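Local structure of aspartokinase (Arabidopsis thaliana, 2CDQ) at residues I249-D254 and A288-P293; I304-K309 and T319-T324; K25-V30 and S58-L63; Y274-E279 and R325-S330. The protein catalyses the ATP-dependent phosphorylation of L-aspartate to 4-phospho-L-aspartate, the first step of lysine, threonine, methionine and isoleucine synthesis in the plant chloroplast. All coordinates share one frame; numbering follows the deposited sequence.

Interaction 1: residues I249-D254 and A288-P293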
loop_
_atom_site.group_PDB
_atom_site.type_symbol
_atom_site.label_atom_id
_atom_site.label_comp_id
_atom_site.label_asym_id
_atom_site.label_seq_id
_atom_site.Cartn_x
_atom_site.Cartn_y
_atom_site.Cartn_z
ATOM N N ILE A 249 2.438 31.484 -14.880
ATOM C CA ILE A 249 2.321 31.753 -13.447
ATOM C C ILE A 249 3.699 31.579 -12.817
ATOM O O ILE A 249 4.335 30.542 -12.988
ATOM C CB ILE A 249 1.285 30.822 -12.768
ATOM C CG1 ILE A 249 -0.093 31.002 -13.415
ATOM C CG2 ILE A 249 1.199 31.097 -11.266
ATOM C CD1 ILE A 249 -0.900 29.724 -13.523
ATOM N N GLN A 250 4.158 32.611 -12.112
ATOM C CA GLN A 250 5.490 32.621 -11.514
ATOM C C GLN A 250 5.418 32.446 -10.009
ATOM O O GLN A 250 4.649 33.127 -9.338
ATOM C CB GLN A 250 6.203 33.936 -11.827
ATOM C CG GLN A 250 6.663 34.090 -13.271
ATOM C CD GLN A 250 7.411 35.395 -13.524
ATOM O OE1 GLN A 250 7.703 36.160 -12.592
ATOM N NE2 GLN A 250 7.724 35.654 -14.793
ATOM N N VAL A 251 6.220 31.529 -9.482
ATOM C CA VAL A 251 6.330 31.330 -8.037
ATOM C C VAL A 251 7.753 31.683 -7.614
ATOM O O VAL A 251 8.721 31.114 -8.122
ATOM C CB VAL A 251 5.951 29.878 -7.632
ATOM C CG1 VAL A 251 6.426 29.541 -6.227
ATOM C CG2 VAL A 251 4.448 29.672 -7.742
ATOM N N TRP A 252 7.875 32.636 -6.695
ATOM C CA TRP A 252 9.187 33.136 -6.287
ATOM C C TRP A 252 9.776 32.463 -5.037
ATOM O O TRP A 252 9.072 32.200 -4.057
ATOM C CB TRP A 252 9.151 34.659 -6.146
ATOM C CG TRP A 252 9.023 35.352 -7.479
ATOM C CD1 TRP A 252 7.867 35.624 -8.158
ATOM C CD2 TRP A 252 10.091 35.843 -8.298
ATOM N NE1 TRP A 252 8.151 36.253 -9.346
ATOM C CE2 TRP A 252 9.508 36.399 -9.456
ATOM C CE3 TRP A 252 11.483 35.866 -8.165
ATOM C CZ2 TRP A 252 10.272 36.971 -10.475
ATOM C CZ3 TRP A 252 12.241 36.436 -9.180
ATOM C CH2 TRP A 252 11.634 36.981 -10.318
ATOM N N LYS A 253 11.076 32.176 -5.111
ATOM C CA LYS A 253 11.843 31.563 -4.026
ATOM C C LYS A 253 13.212 32.241 -3.881
ATOM O O LYS A 253 13.544 33.142 -4.654
ATOM C CB LYS A 253 12.028 30.062 -4.281
ATOM C CG LYS A 253 10.790 29.204 -4.028
ATOM C CD LYS A 253 11.167 27.755 -3.755
ATOM C CE LYS A 253 11.623 27.558 -2.309
ATOM N NZ LYS A 253 12.201 26.201 -2.078
ATOM N N ASP A 254 14.003 31.802 -2.900
ATOM C CA ASP A 254 15.333 32.373 -2.652
ATOM C C ASP A 254 16.493 31.580 -3.271
ATOM O O ASP A 254 17.663 31.940 -3.099
ATOM C CB ASP A 254 15.559 32.554 -1.152
ATOM C CG ASP A 254 14.702 33.658 -0.566
ATOM O OD1 ASP A 254 14.421 34.648 -1.279
ATOM O OD2 ASP A 254 14.312 33.541 0.615
ATOM N N ALA A 288 11.124 21.198 -2.926
ATOM C CA ALA A 288 11.046 22.608 -2.561
ATOM C C ALA A 288 9.972 22.709 -1.469
ATOM O O ALA A 288 9.498 21.682 -0.972
ATOM C CB ALA A 288 10.680 23.445 -3.770
ATOM N N GLN A 289 9.581 23.917 -1.079
ATOM C CA GLN A 289 8.462 24.043 -0.148
ATOM C C GLN A 289 7.321 24.801 -0.808
ATOM O O GLN A 289 6.724 25.702 -0.214
ATOM C CB GLN A 289 8.896 24.706 1.164
ATOM C CG GLN A 289 9.421 23.736 2.226
ATOM C CD GLN A 289 10.786 23.142 1.891
ATOM O OE1 GLN A 289 11.040 21.968 2.154
ATOM N NE2 GLN A 289 11.668 23.950 1.309
ATOM N N VAL A 290 7.024 24.419 -2.047
ATOM C CA VAL A 290 6.045 25.128 -2.873
ATOM C C VAL A 290 5.179 24.189 -3.716
ATOM O O VAL A 290 5.492 23.007 -3.881
ATOM C CB VAL A 290 6.723 26.164 -3.823
ATOM C CG1 VAL A 290 7.252 27.366 -3.043
ATOM C CG2 VAL A 290 7.825 25.512 -4.663
ATOM N N LEU A 291 4.086 24.738 -4.239
ATOM C CA LEU A 291 3.253 24.070 -5.230
ATOM C C LEU A 291 2.773 22.683 -4.802
ATOM O O LEU A 291 3.167 21.661 -5.377
ATOM C CB LEU A 291 3.969 24.024 -6.586
ATOM C CG LEU A 291 4.266 25.379 -7.229
ATOM C CD1 LEU A 291 5.408 25.264 -8.210
ATOM C CD2 LEU A 291 3.023 25.942 -7.909
ATOM N N HIS A 292 1.924 22.663 -3.778
ATOM C CA HIS A 292 1.190 21.463 -3.412
ATOM C C HIS A 292 0.437 21.007 -4.663
ATOM O O HIS A 292 -0.025 21.846 -5.438
ATOM C CB HIS A 292 0.227 21.767 -2.267
ATOM C CG HIS A 292 -0.609 20.597 -1.850
ATOM N ND1 HIS A 292 -1.734 20.202 -2.541
ATOM C CD2 HIS A 292 -0.485 19.738 -0.812
ATOM C CE1 HIS A 292 -2.267 19.149 -1.948
ATOM N NE2 HIS A 292 -1.530 18.848 -0.895
ATOM N N PRO A 293 0.323 19.680 -4.880
ATOM C CA PRO A 293 -0.304 19.157 -6.097
ATOM C C PRO A 293 -1.645 19.797 -6.441
ATOM O O PRO A 293 -1.930 20.033 -7.613
ATOM C CB PRO A 293 -0.491 17.678 -5.771
ATOM C CG PRO A 293 0.626 17.379 -4.875
ATOM C CD PRO A 293 0.792 18.588 -4.011
#
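Val251 and Val290 carry the apolar part of this contact. Their side chains slide past each other in opposite directions, and CG1 of Val251 lies 3.9 Å from CG1 of Val290. The two methyls of Val251 are divided between two partners. CG1 stands anti to the backbone N (chi1 164°) and serves Val290. CG2 meets CD2 of Leu291 at 4.0 Å. The aliphatic part of Lys253 adds to this patch. Its CD lies 4.0 Å from Val290 CG1, also near CG2, and so packs against both branches of the valine.

The bend of the Lys253 chain at chi3 (80°) turns CE. The ammonium NZ lies 3.6 Å from both Ala288 CB and the backbone N of Gln289. No hydrogen bond joins the two segments. The backbone N of Leu291 is bonded instead to Asp234 OD2, at the start of helix 232-244. His292 N-caps helix 293-302 through ND1 and Gln294 N, and its NE2 is hydrogen-bonded to Leu352 O of the second subunit.

The contact thus sets the loop between helices 277-287 and 293-302 against strand 248-253 of the amino acid kinase fold. It is held by methyl and methylene packing. Lys253 adds CG and CD to the apolar patch, while NZ bonds to neither Ala288 nor Gln289.

Interaction 2: residues I304-K309 and T319-T324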
loop_
_atom_site.group_PDB
_atom_site.type_symbol
_atom_site.label_atom_id
_atom_site.label_comp_id
_atom_site.label_asym_id
_atom_site.label_seq_id
_atom_site.Cartn_x
_atom_site.Cartn_y
_atom_site.Cartn_z
ATOM N N ILE A 304 -1.338 26.439 -18.627
ATOM C CA ILE A 304 -0.445 27.573 -18.401
ATOM C C ILE A 304 0.785 27.077 -17.641
ATOM O O ILE A 304 0.653 26.537 -16.534
ATOM C CB ILE A 304 -1.131 28.660 -17.542
ATOM C CG1 ILE A 304 -2.535 28.967 -18.061
ATOM C CG2 ILE A 304 -0.282 29.921 -17.480
ATOM C CD1 ILE A 304 -3.448 29.541 -17.010
ATOM N N PRO A 305 1.986 27.254 -18.229
ATOM C CA PRO A 305 3.226 26.842 -17.560
ATOM C C PRO A 305 3.440 27.581 -16.241
ATOM O O PRO A 305 3.099 28.762 -16.130
ATOM C CB PRO A 305 4.320 27.224 -18.569
ATOM C CG PRO A 305 3.687 28.232 -19.478
ATOM C CD PRO A 305 2.244 27.850 -19.553
ATOM N N VAL A 306 3.973 26.875 -15.246
ATOM C CA VAL A 306 4.334 27.482 -13.962
ATOM C C VAL A 306 5.854 27.618 -13.898
ATOM O O VAL A 306 6.580 26.692 -14.268
ATOM C CB VAL A 306 3.763 26.679 -12.757
ATOM C CG1 VAL A 306 4.380 27.130 -11.442
ATOM C CG2 VAL A 306 2.249 26.826 -12.695
ATOM N N ARG A 307 6.326 28.785 -13.465
ATOM C CA ARG A 307 7.761 29.045 -13.351
ATOM C C ARG A 307 8.182 29.327 -11.911
ATOM O O ARG A 307 7.547 30.123 -11.210
ATOM C CB ARG A 307 8.180 30.207 -14.255
ATOM C CG ARG A 307 9.692 30.366 -14.390
ATOM C CD ARG A 307 10.044 31.532 -15.292
ATOM N NE ARG A 307 9.578 31.321 -16.659
ATOM C CZ ARG A 307 10.292 30.725 -17.608
ATOM N NH1 ARG A 307 11.519 30.278 -17.349
ATOM N NH2 ARG A 307 9.776 30.575 -18.820
ATOM N N VAL A 308 9.256 28.673 -11.479
ATOM C CA VAL A 308 9.799 28.907 -10.150
ATOM C C VAL A 308 11.099 29.691 -10.290
ATOM O O VAL A 308 12.066 29.207 -10.887
ATOM C CB VAL A 308 9.997 27.594 -9.362
ATOM C CG1 VAL A 308 10.434 27.887 -7.945
ATOM C CG2 VAL A 308 8.708 26.790 -9.343
ATOM N N LYS A 309 11.101 30.911 -9.746
ATOM C CA LYS A 309 12.195 31.866 -9.934
ATOM C C LYS A 309 12.927 32.234 -8.646
ATOM O O LYS A 309 12.390 32.101 -7.539
ATOM C CB LYS A 309 11.687 33.142 -10.608
ATOM C CG LYS A 309 11.140 32.932 -12.006
ATOM C CD LYS A 309 11.039 34.230 -12.780
ATOM C CE LYS A 309 12.343 34.558 -13.489
ATOM N NZ LYS A 309 12.182 35.713 -14.417
ATOM N N THR A 319 13.085 27.232 -13.113
ATOM C CA THR A 319 12.467 25.951 -13.436
ATOM C C THR A 319 11.095 26.192 -14.056
ATOM O O THR A 319 10.212 26.757 -13.404
ATOM C CB THR A 319 12.338 25.061 -12.175
ATOM O OG1 THR A 319 13.640 24.674 -11.729
ATOM C CG2 THR A 319 11.540 23.806 -12.464
ATOM N N ILE A 320 10.925 25.783 -15.315
ATOM C CA ILE A 320 9.621 25.869 -15.980
ATOM C C ILE A 320 8.921 24.527 -15.861
ATOM O O ILE A 320 9.456 23.497 -16.284
ATOM C CB ILE A 320 9.692 26.272 -17.494
ATOM C CG1 ILE A 320 10.747 27.345 -17.750
ATOM C CG2 ILE A 320 8.354 26.806 -17.982
ATOM C CD1 ILE A 320 11.982 26.852 -18.478
ATOM N N ILE A 321 7.728 24.541 -15.274
ATOM C CA ILE A 321 6.900 23.346 -15.202
ATOM C C ILE A 321 5.879 23.362 -16.343
ATOM O O ILE A 321 5.050 24.273 -16.439
ATOM C CB ILE A 321 6.196 23.208 -13.844
ATOM C CG1 ILE A 321 7.198 23.399 -12.700
ATOM C CG2 ILE A 321 5.505 21.849 -13.752
ATOM C CD1 ILE A 321 6.559 23.762 -11.361
ATOM N N THR A 322 5.968 22.353 -17.209
ATOM C CA THR A 322 5.101 22.234 -18.386
ATOM C C THR A 322 4.449 20.851 -18.449
ATOM O O THR A 322 4.820 19.947 -17.690
ATOM C CB THR A 322 5.873 22.513 -19.709
ATOM O OG1 THR A 322 7.074 21.734 -19.747
ATOM C CG2 THR A 322 6.233 23.997 -19.844
ATOM N N LYS A 323 3.471 20.708 -19.347
ATOM C CA LYS A 323 2.773 19.438 -19.589
ATOM C C LYS A 323 3.767 18.316 -19.911
ATOM O O LYS A 323 3.739 17.250 -19.288
ATOM C CB LYS A 323 1.773 19.606 -20.742
ATOM C CG LYS A 323 0.815 18.433 -20.978
ATOM C CD LYS A 323 -0.506 18.617 -20.220
ATOM C CE LYS A 323 -1.728 18.246 -21.084
ATOM N NZ LYS A 323 -1.806 16.795 -21.438
ATOM N N THR A 324 4.648 18.582 -20.875
ATOM C CA THR A 324 5.654 17.621 -21.325
ATOM C C THR A 324 7.014 18.304 -21.508
ATOM O O THR A 324 7.096 19.536 -21.578
ATOM C CB THR A 324 5.234 16.944 -22.656
ATOM O OG1 THR A 324 4.749 17.934 -23.571
ATOM C CG2 THR A 324 4.143 15.905 -22.419
#
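Val306 and Ile321 form a hydrogen-bonded antiparallel pair, with both backbone bonds made. Ile321 N gives to Val306 O at 2.6 Å, and Val306 N gives to Ile321 O at 3.1 Å. Val308 and Thr319 repeat the pattern, with Val308 N to Thr319 O at 2.9 Å and Thr319 N to Val308 O at 3.1 Å. Arg307 and Ile320 are the non-hydrogen-bonded pair between them. The N and O of Arg307 turn the other way, to Ile249 and Val251 of strand 248-253.

On that pair's face, the Arg307 and Ile320 side chains run side by side. The arginine chain bends at chi3 (-64°), which turns NE. Ile320 lies over one face of the guanidinium, its CG2 offset toward the rim. Arg307 NE forms a salt bridge with Glu248 OE1, and NH1 gives to Pro317 O.

On the other face Ile321 CD1 packs on Val306 CG1 at 4.0 Å and on Val308 CG2 at 4.2 Å. Thr319 OG1 is bonded there to both Val272 O and Val258 N.

This beta hairpin belongs to the main sheet of the kinase domain. Strand 306-310 pairs in parallel with 248-253, and 319-322 with 274-276. Helix 277-287 touches Ile321 on the valine face.

Interaction 3: residues K25-V30 and S58-L63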
loop_
_atom_site.group_PDB
_atom_site.type_symbol
_atom_site.label_atom_id
_atom_site.label_comp_id
_atom_site.label_asym_id
_atom_site.label_seq_id
_atom_site.Cartn_x
_atom_site.Cartn_y
_atom_site.Cartn_z
ATOM N N LYS A 25 -1.906 47.821 -21.724
ATOM C CA LYS A 25 -2.536 46.949 -22.763
ATOM C C LYS A 25 -2.758 45.504 -22.275
ATOM O O LYS A 25 -2.744 44.555 -23.071
ATOM C CB LYS A 25 -1.715 46.980 -24.064
ATOM C CG LYS A 25 -0.272 46.468 -23.937
ATOM C CD LYS A 25 0.457 46.456 -25.280
ATOM C CE LYS A 25 1.247 47.743 -25.522
ATOM N NZ LYS A 25 0.383 48.947 -25.723
ATOM N N GLY A 26 -2.962 45.349 -20.966
ATOM C CA GLY A 26 -3.341 44.059 -20.381
ATOM C C GLY A 26 -2.398 43.498 -19.330
ATOM O O GLY A 26 -1.192 43.764 -19.357
ATOM N N ILE A 27 -2.964 42.727 -18.399
ATOM C CA ILE A 27 -2.195 41.967 -17.407
ATOM C C ILE A 27 -1.407 40.874 -18.139
ATOM O O ILE A 27 -1.974 40.162 -18.971
ATOM C CB ILE A 27 -3.129 41.314 -16.344
ATOM C CG1 ILE A 27 -3.987 42.364 -15.619
ATOM C CG2 ILE A 27 -2.331 40.468 -15.358
ATOM C CD1 ILE A 27 -3.255 43.192 -14.570
ATOM N N THR A 28 -0.113 40.746 -17.841
ATOM C CA THR A 28 0.748 39.791 -18.565
ATOM C C THR A 28 1.069 38.505 -17.805
ATOM O O THR A 28 1.278 37.456 -18.422
ATOM C CB THR A 28 2.078 40.434 -19.043
ATOM O OG1 THR A 28 2.652 41.211 -17.984
ATOM C CG2 THR A 28 1.841 41.320 -20.260
ATOM N N CYS A 29 1.110 38.593 -16.475
ATOM C CA CYS A 29 1.451 37.454 -15.617
ATOM C C CYS A 29 1.111 37.709 -14.150
ATOM O O CYS A 29 0.866 38.848 -13.739
ATOM C CB CYS A 29 2.940 37.121 -15.734
ATOM S SG CYS A 29 3.993 38.499 -15.254
ATOM N N VAL A 30 1.110 36.631 -13.371
ATOM C CA VAL A 30 0.922 36.696 -11.923
ATOM C C VAL A 30 2.201 36.257 -11.198
ATOM O O VAL A 30 2.806 35.240 -11.543
ATOM C CB VAL A 30 -0.318 35.875 -11.460
ATOM C CG1 VAL A 30 -0.405 34.543 -12.193
ATOM C CG2 VAL A 30 -0.303 35.666 -9.961
ATOM N N SER A 58 3.272 43.720 -16.964
ATOM C CA SER A 58 2.214 44.212 -16.072
ATOM C C SER A 58 1.703 43.080 -15.181
ATOM O O SER A 58 0.854 42.291 -15.607
ATOM C CB SER A 58 1.047 44.810 -16.874
ATOM O OG SER A 58 1.422 45.995 -17.557
ATOM N N PRO A 59 2.211 42.997 -13.937
ATOM C CA PRO A 59 1.960 41.823 -13.101
ATOM C C PRO A 59 0.756 41.930 -12.166
ATOM O O PRO A 59 0.296 43.034 -11.860
ATOM C CB PRO A 59 3.240 41.723 -12.271
ATOM C CG PRO A 59 3.743 43.156 -12.164
ATOM C CD PRO A 59 3.062 43.982 -13.244
ATOM N N VAL A 60 0.253 40.773 -11.740
ATOM C CA VAL A 60 -0.645 40.677 -10.589
ATOM C C VAL A 60 0.164 40.058 -9.452
ATOM O O VAL A 60 0.792 39.017 -9.633
ATOM C CB VAL A 60 -1.906 39.820 -10.886
ATOM C CG1 VAL A 60 -2.624 39.423 -9.595
ATOM C CG2 VAL A 60 -2.863 40.574 -11.795
ATOM N N ILE A 61 0.164 40.704 -8.292
ATOM C CA ILE A 61 0.973 40.236 -7.175
ATOM C C ILE A 61 0.130 39.489 -6.145
ATOM O O ILE A 61 -0.893 39.990 -5.676
ATOM C CB ILE A 61 1.762 41.395 -6.519
ATOM C CG1 ILE A 61 2.502 42.225 -7.584
ATOM C CG2 ILE A 61 2.718 40.872 -5.436
ATOM C CD1 ILE A 61 3.603 41.474 -8.369
ATOM N N VAL A 62 0.567 38.275 -5.825
ATOM C CA VAL A 62 -0.073 37.459 -4.803
ATOM C C VAL A 62 0.858 37.395 -3.606
ATOM O O VAL A 62 1.985 36.899 -3.715
ATOM C CB VAL A 62 -0.367 36.024 -5.311
ATOM C CG1 VAL A 62 -0.983 35.176 -4.207
ATOM C CG2 VAL A 62 -1.300 36.062 -6.501
ATOM N N LEU A 63 0.390 37.898 -2.468
ATOM C CA LEU A 63 1.201 37.906 -1.254
ATOM C C LEU A 63 0.691 36.973 -0.171
ATOM O O LEU A 63 -0.510 36.897 0.090
ATOM C CB LEU A 63 1.322 39.316 -0.670
ATOM C CG LEU A 63 2.087 40.392 -1.432
ATOM C CD1 LEU A 63 2.177 41.614 -0.556
ATOM C CD2 LEU A 63 3.474 39.918 -1.830
#
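Ile27 and Val60 meet with their side chains crossed at about a right angle. CG2 of Ile27 lies 3.6 Å from CG2 of Val60, and CD1 of Ile27 touches the same methyl at 3.8 Å. One valine methyl thus meets both methyls of the isoleucine.

Val30 and Val62 cross less squarely, with CG2 of Val30 3.6 Å from CG2 of Val62. Val30 CG1 sits between the backbone N and the carbonyl carbon (chi1 42°), and CG2 is the methyl presented to strand 59-63. Leu244 and Ala237 of helix 232-244 touch Ile27 and Val30 respectively, and Thr236 and Ile240 of that helix touch Val62.

The two segments lie on the two parallel strands of a beta-alpha-beta unit. Strands 29-33 and 59-63 run side by side in the main sheet of the amino acid kinase fold, linked by helix 41-53. Val60 N gives to Cys29 O at 2.8 Å. Val30 pairs with Val60 as a parallel bridge.

Thr28 holds Ser58 by two bonds. Its backbone N gives to Ser58 O at 2.9 Å in an almost straight bond (173°). Its OG1 accepts from Ser58 N at 2.8 Å, a more bent bond of 145°. A weak bond also links Thr28 OG1 to Glu57 OE2. Gly26 O lies 3.5 Å from Ser58 CB. On the sheet face away from Val30 and Val60, SG of Cys29 approaches CB of Pro59 at 4.5 Å.

Interaction 4: residues Y274-E279 and R325-S330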
loop_
_atom_site.group_PDB
_atom_site.type_symbol
_atom_site.label_atom_id
_atom_site.label_comp_id
_atom_site.label_asym_id
_atom_site.label_seq_id
_atom_site.Cartn_x
_atom_site.Cartn_y
_atom_site.Cartn_z
ATOM N N TYR A 274 14.004 22.006 -16.211
ATOM C CA TYR A 274 12.685 21.665 -16.740
ATOM C C TYR A 274 12.005 20.574 -15.927
ATOM O O TYR A 274 12.645 19.605 -15.502
ATOM C CB TYR A 274 12.779 21.234 -18.207
ATOM C CG TYR A 274 13.558 22.192 -19.078
ATOM C CD1 TYR A 274 14.876 21.911 -19.447
ATOM C CD2 TYR A 274 12.983 23.387 -19.524
ATOM C CE1 TYR A 274 15.598 22.789 -20.236
ATOM C CE2 TYR A 274 13.699 24.271 -20.319
ATOM C CZ TYR A 274 15.004 23.966 -20.669
ATOM O OH TYR A 274 15.715 24.839 -21.459
ATOM N N LEU A 275 10.701 20.738 -15.732
ATOM C CA LEU A 275 9.918 19.798 -14.957
ATOM C C LEU A 275 8.556 19.567 -15.600
ATOM O O LEU A 275 8.035 20.422 -16.323
ATOM C CB LEU A 275 9.746 20.334 -13.540
ATOM C CG LEU A 275 9.916 19.403 -12.337
ATOM C CD1 LEU A 275 11.305 18.779 -12.299
ATOM C CD2 LEU A 275 9.663 20.193 -11.068
ATOM N N THR A 276 7.986 18.401 -15.331
ATOM C CA THR A 276 6.663 18.042 -15.819
ATOM C C THR A 276 5.658 18.255 -14.690
ATOM O O THR A 276 5.994 18.061 -13.521
ATOM C CB THR A 276 6.668 16.570 -16.295
ATOM O OG1 THR A 276 7.466 16.463 -17.480
ATOM C CG2 THR A 276 5.278 16.058 -16.592
ATOM N N PHE A 277 4.435 18.662 -15.026
ATOM C CA PHE A 277 3.374 18.792 -14.019
ATOM C C PHE A 277 3.206 17.535 -13.159
ATOM O O PHE A 277 2.854 17.631 -11.979
ATOM C CB PHE A 277 2.040 19.159 -14.666
ATOM C CG PHE A 277 1.863 20.627 -14.907
ATOM C CD1 PHE A 277 1.882 21.136 -16.199
ATOM C CD2 PHE A 277 1.667 21.504 -13.843
ATOM C CE1 PHE A 277 1.714 22.500 -16.433
ATOM C CE2 PHE A 277 1.499 22.869 -14.062
ATOM C CZ PHE A 277 1.523 23.369 -15.361
ATOM N N ASP A 278 3.444 16.367 -13.763
ATOM C CA ASP A 278 3.426 15.085 -13.051
ATOM C C ASP A 278 4.635 14.939 -12.148
ATOM O O ASP A 278 4.522 14.466 -11.020
ATOM C CB ASP A 278 3.373 13.904 -14.029
ATOM C CG ASP A 278 1.974 13.664 -14.586
ATOM O OD1 ASP A 278 1.869 13.227 -15.756
ATOM O OD2 ASP A 278 0.981 13.914 -13.861
ATOM N N GLU A 279 5.796 15.339 -12.652
ATOM C CA GLU A 279 7.011 15.292 -11.868
ATOM C C GLU A 279 6.860 16.235 -10.686
ATOM O O GLU A 279 7.129 15.851 -9.545
ATOM C CB GLU A 279 8.222 15.668 -12.718
ATOM C CG GLU A 279 8.555 14.653 -13.796
ATOM C CD GLU A 279 9.842 14.977 -14.523
ATOM O OE1 GLU A 279 9.856 15.962 -15.306
ATOM O OE2 GLU A 279 10.838 14.239 -14.309
ATOM N N ARG A 325 8.074 17.499 -21.580
ATOM C CA ARG A 325 9.432 18.013 -21.766
ATOM C C ARG A 325 10.326 16.991 -22.474
ATOM O O ARG A 325 10.016 15.799 -22.504
ATOM C CB ARG A 325 10.049 18.448 -20.421
ATOM C CG ARG A 325 10.409 17.310 -19.442
ATOM C CD ARG A 325 11.099 17.852 -18.197
ATOM N NE ARG A 325 11.549 16.809 -17.271
ATOM C CZ ARG A 325 12.778 16.288 -17.242
ATOM N NH1 ARG A 325 13.708 16.691 -18.105
ATOM N NH2 ARG A 325 13.086 15.353 -16.346
ATOM N N ASP A 326 11.428 17.474 -23.043
ATOM C CA ASP A 326 12.397 16.634 -23.739
ATOM C C ASP A 326 13.104 15.705 -22.749
ATOM O O ASP A 326 13.928 16.145 -21.939
ATOM C CB ASP A 326 13.405 17.512 -24.497
ATOM C CG ASP A 326 14.477 16.704 -25.227
ATOM O OD1 ASP A 326 14.288 15.487 -25.468
ATOM O OD2 ASP A 326 15.521 17.301 -25.567
ATOM N N MET A 327 12.780 14.417 -22.826
ATOM C CA MET A 327 13.262 13.448 -21.845
ATOM C C MET A 327 14.588 12.799 -22.236
ATOM O O MET A 327 15.174 12.069 -21.444
ATOM C CB MET A 327 12.197 12.384 -21.582
ATOM C CG MET A 327 12.071 11.992 -20.118
ATOM S SD MET A 327 11.381 13.295 -19.061
ATOM C CE MET A 327 9.786 13.544 -19.851
ATOM N N THR A 328 15.058 13.062 -23.452
ATOM C CA THR A 328 16.412 12.683 -23.872
ATOM C C THR A 328 17.399 13.210 -22.838
ATOM O O THR A 328 17.226 14.319 -22.306
ATOM C CB THR A 328 16.773 13.310 -25.242
ATOM O OG1 THR A 328 15.664 13.185 -26.139
ATOM C CG2 THR A 328 17.992 12.635 -25.859
ATOM N N LYS A 329 18.424 12.421 -22.537
ATOM C CA LYS A 329 19.426 12.818 -21.533
ATOM C C LYS A 329 18.877 12.961 -20.097
ATOM O O LYS A 329 19.619 13.352 -19.198
ATOM C CB LYS A 329 20.147 14.117 -21.953
ATOM C CG LYS A 329 20.927 14.035 -23.263
ATOM C CD LYS A 329 22.360 13.536 -23.049
ATOM C CE LYS A 329 22.997 13.095 -24.367
ATOM N NZ LYS A 329 23.085 14.209 -25.362
ATOM N N SER A 330 17.595 12.655 -19.883
ATOM C CA SER A 330 17.016 12.676 -18.533
ATOM C C SER A 330 17.059 11.302 -17.868
ATOM O O SER A 330 16.480 10.340 -18.379
ATOM C CB SER A 330 15.580 13.202 -18.550
ATOM O OG SER A 330 14.841 12.696 -17.445
#
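Glu279 OE1 takes a nearly straight hydrogen bond of 2.7 Å from Arg325 NE, part of a salt bridge across the contact. The arginine grips the carboxylate side-on. Its NH2 gives to Glu279 OE2 at 3.2 Å. The bridge ties the beginning of helix 277-287, in the amino acid kinase fold, to the loop leading from strand 319-322 to strand 332-339. That last strand pairs with 420-427 in a four-stranded antiparallel sheet, so the loop leads out of the kinase sheet into the ACT region. Both oxygens use their syn lone pairs, and the carboxylate and guanidinium planes are only 9° apart.

OE1 also receives weak bonds from Thr276 N and Thr276 OG1, and OE2 is also hydrogen-bonded to Thr333 OG1. These extra bonds probably favour a charged carboxylate and help fix its rotation. The extended Arg325 chain crosses the Thr276 side chain at about a right angle, with CG 3.6 Å from Thr276 OG1. Its CD packs on Tyr274 CB at 3.8 Å.

Asp326 OD1 accepts from Thr328 N in an Asx turn, and Met327 to Ser330 form a type II beta turn. The guanidinium is covered on both faces. Tyr274 O lies over one, offset toward the rim. Met327 SD sits over the centre of the other, 3.8 Å from Arg325 CZ.

All four interactions reach the main sheet of the kinase domain. Interactions 1 and 3 are joined by Gln250 N to Val30 O at 3.0 Å. Interactions 1 and 2 share the neighbouring strands 248-253 and 306-310, and their centres are about 10 Å apart. Interaction 2 meets interaction 4 through Thr322 N and Leu275 O, 3.0 Å apart, and is nested in the chain loop that interaction 4 closes. Interactions 3 and 4 lie farthest apart, with centres about 27 Å from each other. Interactions 1 and 3 both approach Lys32, a probable ATP-binding residue: the side chains of Val251 and Val62 are each about 4 Å from its side chain. The side chain of Val290 is about 8 Å from a bound lysine. Interaction 4 lies away from these sites.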